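Local coordinates for protein probable TonB-dependent siderophore receptor PiuA (Acinetobacter baumannii, PDB 5FP1) that probably carries out the first step of iron uptake across the outer membrane, binding iron-chelating siderophores and possibly ferric enterobactin with micromolar affinity, at residues Asp83-Phe86 and Ser91-Ser94; Lys275-Leu280 and Thr285-Ala290. All blocks are in the same frame, centred on the assembly; numbering follows the deposited sequence.

Overall arrangement
Contact 1 lies in the buried plug, its centre about 5 Å from the centre of the chain, whereas contact 2 belongs to the surrounding beta-barrel, its centre about 28 Å from that point. The centres of the two are about 30 Å apart and their nearest atoms about 17 Å, so they do not touch and share no strand. Both pair antiparallel chain across a short turn. Within the plug the segments share one backbone bond, alongside a buried salt bridge and a serine CH over a ring face. On the barrel wall four regular backbone bonds join the hairpin, with K275, E277, D279 and the threonines on one face, and L276, H278, I286 and N288, apolar and polar mixed, on the other.

Contact 1 (Asp83-Phe86 and Ser91-Ser94); sequences DRPF and SSES
F86 and S91 face each other as an antiparallel non-hydrogen-bonded pair, their CA atoms 4.4 Å apart; beyond them S92 N donates to P85 O (2.8 Å), and the chains then drift out of strand geometry. In the conformer described, S92 OG also reaches P85 O at 2.9 Å, from above the carbonyl plane; there it sits between its own backbone N and carbonyl carbon (chi1 73°). S91 lays its CA and CB over one face of the F86 ring, a CH-pi contact with CB 4.2 Å from the ring centroid. R84 and E93 form a buried salt bridge: NE gives a nearly straight bond to OE1 (2.8 Å, 168°). OE1 lies in the guanidinium plane but is itself met from above the carboxylate, the two planes being 64° apart. A water lies within hydrogen-bonding distance of E93 OE2 and D83 O, though it has more acceptors in reach than protons to give. The ends of R84 are held by A74 O and, weakly, by D503, whose carboxylate also bonds S91 OG. S91 OG accepts from E93 N (3.2 Å), an ST turn that leads out of a tight antiparallel hairpin in the plug domain of a TonB-dependent receptor.

Contact 2 (Lys275-Leu280 and Thr285-Ala290); sequences KLEHDL and TITNTA
T285 packs against D279 in a non-hydrogen-bonded pair, the two side chains side by side and pointing the same way. T285 OG1 donates to D279 OD1 at 2.7 Å, meeting the carboxylate from above its plane, while CG2 rests 3.3 Å from the same oxygen. D279 OD2 pairs with R216 of strand 215-226, the other neighbour of strand 264-279 in the barrel. I286 points to the opposite face from T285. It forms a hydrogen-bonded pair with H278: I286 N to H278 O and H278 N to I286 O, each 2.9 Å. Its CG2 stands between the backbone N and carbonyl carbon, near H278 CB and L280 CD1, whereas CG1, anti to N (chi1 -177°), leads away from strand 275-279. This is an antiparallel beta-hairpin of the TonB-dependent receptor barrel, the strand directions 170° apart, and the bonds recur between L276 and N288, with L276 N to N288 O at 2.8 Å. K275 borders two threonines: its CG meets T287 CG2 at 3.9 Å and T289 OG1 at 3.7 Å. Between these pairs E277 lies alongside T287, and a water donates to E277 OE1. That oxygen also forms a salt bridge with R216, the arginine that pairs with D279 OD2.

Contact 1 (Asp83-Phe86 and Ser91-Ser94)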
loop_
_atom_site.group_PDB
_atom_site.type_symbol
_atom_site.label_atom_id
_atom_site.label_comp_id
_atom_site.label_asym_id
_atom_site.label_seq_id
_atom_site.Cartn_x
_atom_site.Cartn_y
_atom_site.Cartn_z
ATOM N N ASP A 83 0.441 -0.873 6.159
ATOM C CA ASP A 83 0.739 -1.063 4.744
ATOM C C ASP A 83 1.899 -0.135 4.346
ATOM O O ASP A 83 1.824 1.087 4.574
ATOM C CB ASP A 83 -0.459 -0.733 3.860
ATOM C CG ASP A 83 -1.683 -1.579 4.157
ATOM O OD1 ASP A 83 -1.562 -2.757 4.571
ATOM O OD2 ASP A 83 -2.791 -1.038 3.973
ATOM N N ARG A 84 2.947 -0.698 3.738
ATOM C CA ARG A 84 4.090 0.100 3.234
ATOM C C ARG A 84 4.518 -0.371 1.844
ATOM O O ARG A 84 5.549 -1.023 1.692
ATOM C CB ARG A 84 5.298 -0.010 4.179
ATOM C CG ARG A 84 5.080 0.402 5.626
ATOM C CD ARG A 84 6.412 0.474 6.390
ATOM N NE ARG A 84 7.204 1.569 5.818
ATOM C CZ ARG A 84 8.465 1.487 5.396
ATOM N NH1 ARG A 84 9.203 0.407 5.605
ATOM N NH2 ARG A 84 9.018 2.534 4.820
ATOM N N PRO A 85 3.727 -0.067 0.824
ATOM C CA PRO A 85 4.058 -0.638 -0.487
ATOM C C PRO A 85 5.142 0.156 -1.195
ATOM O O PRO A 85 5.064 1.386 -1.272
ATOM C CB PRO A 85 2.759 -0.535 -1.265
ATOM C CG PRO A 85 1.712 -0.095 -0.272
ATOM C CD PRO A 85 2.443 0.631 0.807
ATOM N N PHE A 86 6.111 -0.562 -1.758
ATOM C CA PHE A 86 7.107 0.016 -2.637
ATOM C C PHE A 86 6.742 -0.273 -4.100
ATOM O O PHE A 86 6.406 -1.416 -4.443
ATOM C CB PHE A 86 8.487 -0.564 -2.286
ATOM C CG PHE A 86 9.081 0.037 -1.071
ATOM C CD1 PHE A 86 8.583 -0.273 0.194
ATOM C CD2 PHE A 86 10.116 0.950 -1.172
ATOM C CE1 PHE A 86 9.130 0.302 1.333
ATOM C CE2 PHE A 86 10.679 1.513 -0.034
ATOM C CZ PHE A 86 10.187 1.191 1.217
ATOM N N SER A 91 8.956 4.126 -2.001
ATOM C CA SER A 91 7.842 4.016 -1.056
ATOM C C SER A 91 6.617 4.780 -1.516
ATOM O O SER A 91 6.694 5.960 -1.919
ATOM C CB SER A 91 8.252 4.529 0.328
ATOM O OG SER A 91 7.105 4.659 1.124
ATOM N N SER A 92 5.462 4.119 -1.438
ATOM C CA SER A 92 4.205 4.798 -1.742
ATOM C C SER A 92 3.311 4.875 -0.502
ATOM O O SER A 92 2.135 5.221 -0.590
ATOM C CB SER A 92 3.470 4.111 -2.879
ATOM O OG SER A 92 2.917 2.891 -2.443
ATOM N N GLU A 93 3.908 4.633 0.659
ATOM C CA GLU A 93 3.207 4.677 1.935
ATOM C C GLU A 93 2.461 6.001 2.156
ATOM O O GLU A 93 1.310 6.009 2.642
ATOM C CB GLU A 93 4.198 4.420 3.082
ATOM C CG GLU A 93 3.508 4.236 4.434
ATOM C CD GLU A 93 4.467 4.043 5.600
ATOM O OE1 GLU A 93 5.714 3.905 5.359
ATOM O OE2 GLU A 93 3.955 4.033 6.763
ATOM N N SER A 94 3.097 7.119 1.813
ATOM C CA SER A 94 2.467 8.446 1.989
ATOM C C SER A 94 1.580 8.871 0.806
ATOM O O SER A 94 1.049 9.977 0.811
ATOM C CB SER A 94 3.508 9.525 2.276
ATOM O OG SER A 94 4.276 9.233 3.417
HETATM O O HOH W 1 2.386 1.987 7.562
#

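Contact 2 (Lys275-Leu280 and Thr285-Ala290)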
loop_
_atom_site.group_PDB
_atom_site.type_symbol
_atom_site.label_atom_id
_atom_site.label_comp_id
_atom_site.label_asym_id
_atom_site.label_seq_id
_atom_site.Cartn_x
_atom_site.Cartn_y
_atom_site.Cartn_z
ATOM N N LYS A 275 -20.132 13.800 -2.048
ATOM C CA LYS A 275 -19.791 14.092 -3.420
ATOM C C LYS A 275 -21.004 14.639 -4.158
ATOM O O LYS A 275 -22.049 13.986 -4.210
ATOM C CB LYS A 275 -19.318 12.846 -4.115
ATOM C CG LYS A 275 -18.921 13.069 -5.550
ATOM C CD LYS A 275 -18.080 11.906 -6.021
ATOM C CE LYS A 275 -18.426 11.475 -7.417
ATOM N NZ LYS A 275 -18.257 10.001 -7.504
ATOM N N LEU A 276 -20.846 15.832 -4.708
ATOM C CA LEU A 276 -21.914 16.519 -5.469
ATOM C C LEU A 276 -21.458 16.671 -6.918
ATOM O O LEU A 276 -20.327 17.117 -7.183
ATOM C CB LEU A 276 -22.158 17.900 -4.897
ATOM C CG LEU A 276 -22.421 17.913 -3.398
ATOM C CD1 LEU A 276 -22.445 19.305 -2.848
ATOM C CD2 LEU A 276 -23.701 17.168 -3.086
ATOM N N GLU A 277 -22.328 16.317 -7.849
ATOM C CA GLU A 277 -22.019 16.423 -9.271
ATOM C C GLU A 277 -23.137 17.166 -9.999
ATOM O O GLU A 277 -24.336 16.973 -9.695
ATOM C CB GLU A 277 -21.943 15.055 -9.894
ATOM C CG GLU A 277 -21.140 14.021 -9.137
ATOM C CD GLU A 277 -21.333 12.666 -9.769
ATOM O OE1 GLU A 277 -20.912 12.508 -10.933
ATOM O OE2 GLU A 277 -21.968 11.796 -9.148
ATOM N N HIS A 278 -22.756 18.005 -10.952
ATOM C CA HIS A 278 -23.747 18.655 -11.822
ATOM C C HIS A 278 -23.237 18.683 -13.252
ATOM O O HIS A 278 -22.126 19.150 -13.504
ATOM C CB HIS A 278 -24.062 20.065 -11.365
ATOM C CG HIS A 278 -25.108 20.729 -12.208
ATOM N ND1 HIS A 278 -26.353 20.172 -12.415
ATOM C CD2 HIS A 278 -25.080 21.874 -12.935
ATOM C CE1 HIS A 278 -27.053 20.953 -13.223
ATOM N NE2 HIS A 278 -26.303 21.990 -13.553
ATOM N N ASP A 279 -24.034 18.151 -14.166
ATOM C CA ASP A 279 -23.718 18.164 -15.589
ATOM C C ASP A 279 -24.114 19.507 -16.208
ATOM O O ASP A 279 -25.296 19.781 -16.451
ATOM C CB ASP A 279 -24.433 17.021 -16.300
ATOM C CG ASP A 279 -24.006 15.671 -15.810
ATOM O OD1 ASP A 279 -22.917 15.560 -15.196
ATOM O OD2 ASP A 279 -24.753 14.696 -16.032
ATOM N N LEU A 280 -23.120 20.349 -16.443
ATOM C CA LEU A 280 -23.332 21.655 -17.039
ATOM C C LEU A 280 -23.775 21.534 -18.478
ATOM O O LEU A 280 -24.527 22.378 -18.951
ATOM C CB LEU A 280 -22.072 22.503 -16.975
ATOM C CG LEU A 280 -21.639 22.825 -15.561
ATOM C CD1 LEU A 280 -20.203 23.301 -15.529
ATOM C CD2 LEU A 280 -22.569 23.881 -15.007
ATOM N N THR A 285 -19.012 18.240 -16.705
ATOM C CA THR A 285 -19.514 17.972 -15.361
ATOM C C THR A 285 -18.620 18.714 -14.360
ATOM O O THR A 285 -17.388 18.743 -14.518
ATOM C CB THR A 285 -19.523 16.441 -15.090
ATOM O OG1 THR A 285 -20.391 15.792 -16.022
ATOM C CG2 THR A 285 -19.990 16.083 -13.680
ATOM N N ILE A 286 -19.245 19.339 -13.362
ATOM C CA ILE A 286 -18.525 19.906 -12.222
ATOM C C ILE A 286 -18.804 19.029 -11.010
ATOM O O ILE A 286 -19.969 18.654 -10.747
ATOM C CB ILE A 286 -18.900 21.375 -11.949
ATOM C CG1 ILE A 286 -18.085 21.950 -10.799
ATOM C CG2 ILE A 286 -20.399 21.534 -11.653
ATOM C CD1 ILE A 286 -16.635 22.244 -11.119
ATOM N N THR A 287 -17.736 18.663 -10.301
ATOM C CA THR A 287 -17.841 17.732 -9.155
ATOM C C THR A 287 -17.123 18.346 -7.965
ATOM O O THR A 287 -16.031 18.889 -8.124
ATOM C CB THR A 287 -17.220 16.365 -9.487
ATOM O OG1 THR A 287 -17.861 15.804 -10.637
ATOM C CG2 THR A 287 -17.379 15.390 -8.329
ATOM N N ASN A 288 -17.747 18.299 -6.786
ATOM C CA ASN A 288 -17.095 18.636 -5.539
ATOM C C ASN A 288 -17.147 17.431 -4.621
ATOM O O ASN A 288 -18.204 16.838 -4.406
ATOM C CB ASN A 288 -17.723 19.836 -4.810
ATOM C CG ASN A 288 -16.904 20.275 -3.601
ATOM O OD1 ASN A 288 -17.196 19.913 -2.442
ATOM N ND2 ASN A 288 -15.838 20.972 -3.853
ATOM N N THR A 289 -15.993 17.065 -4.089
ATOM C CA THR A 289 -15.916 15.959 -3.153
ATOM C C THR A 289 -15.305 16.484 -1.851
ATOM O O THR A 289 -14.228 17.074 -1.838
ATOM C CB THR A 289 -15.096 14.796 -3.721
ATOM O OG1 THR A 289 -15.538 14.466 -5.043
ATOM C CG2 THR A 289 -15.196 13.543 -2.820
ATOM N N ALA A 290 -16.030 16.304 -0.760
ATOM C CA ALA A 290 -15.539 16.666 0.565
ATOM C C ALA A 290 -15.374 15.360 1.352
ATOM O O ALA A 290 -16.295 14.532 1.354
ATOM C CB ALA A 290 -16.534 17.611 1.247
HETATM O O HOH W 2 -18.314 13.414 -11.197
#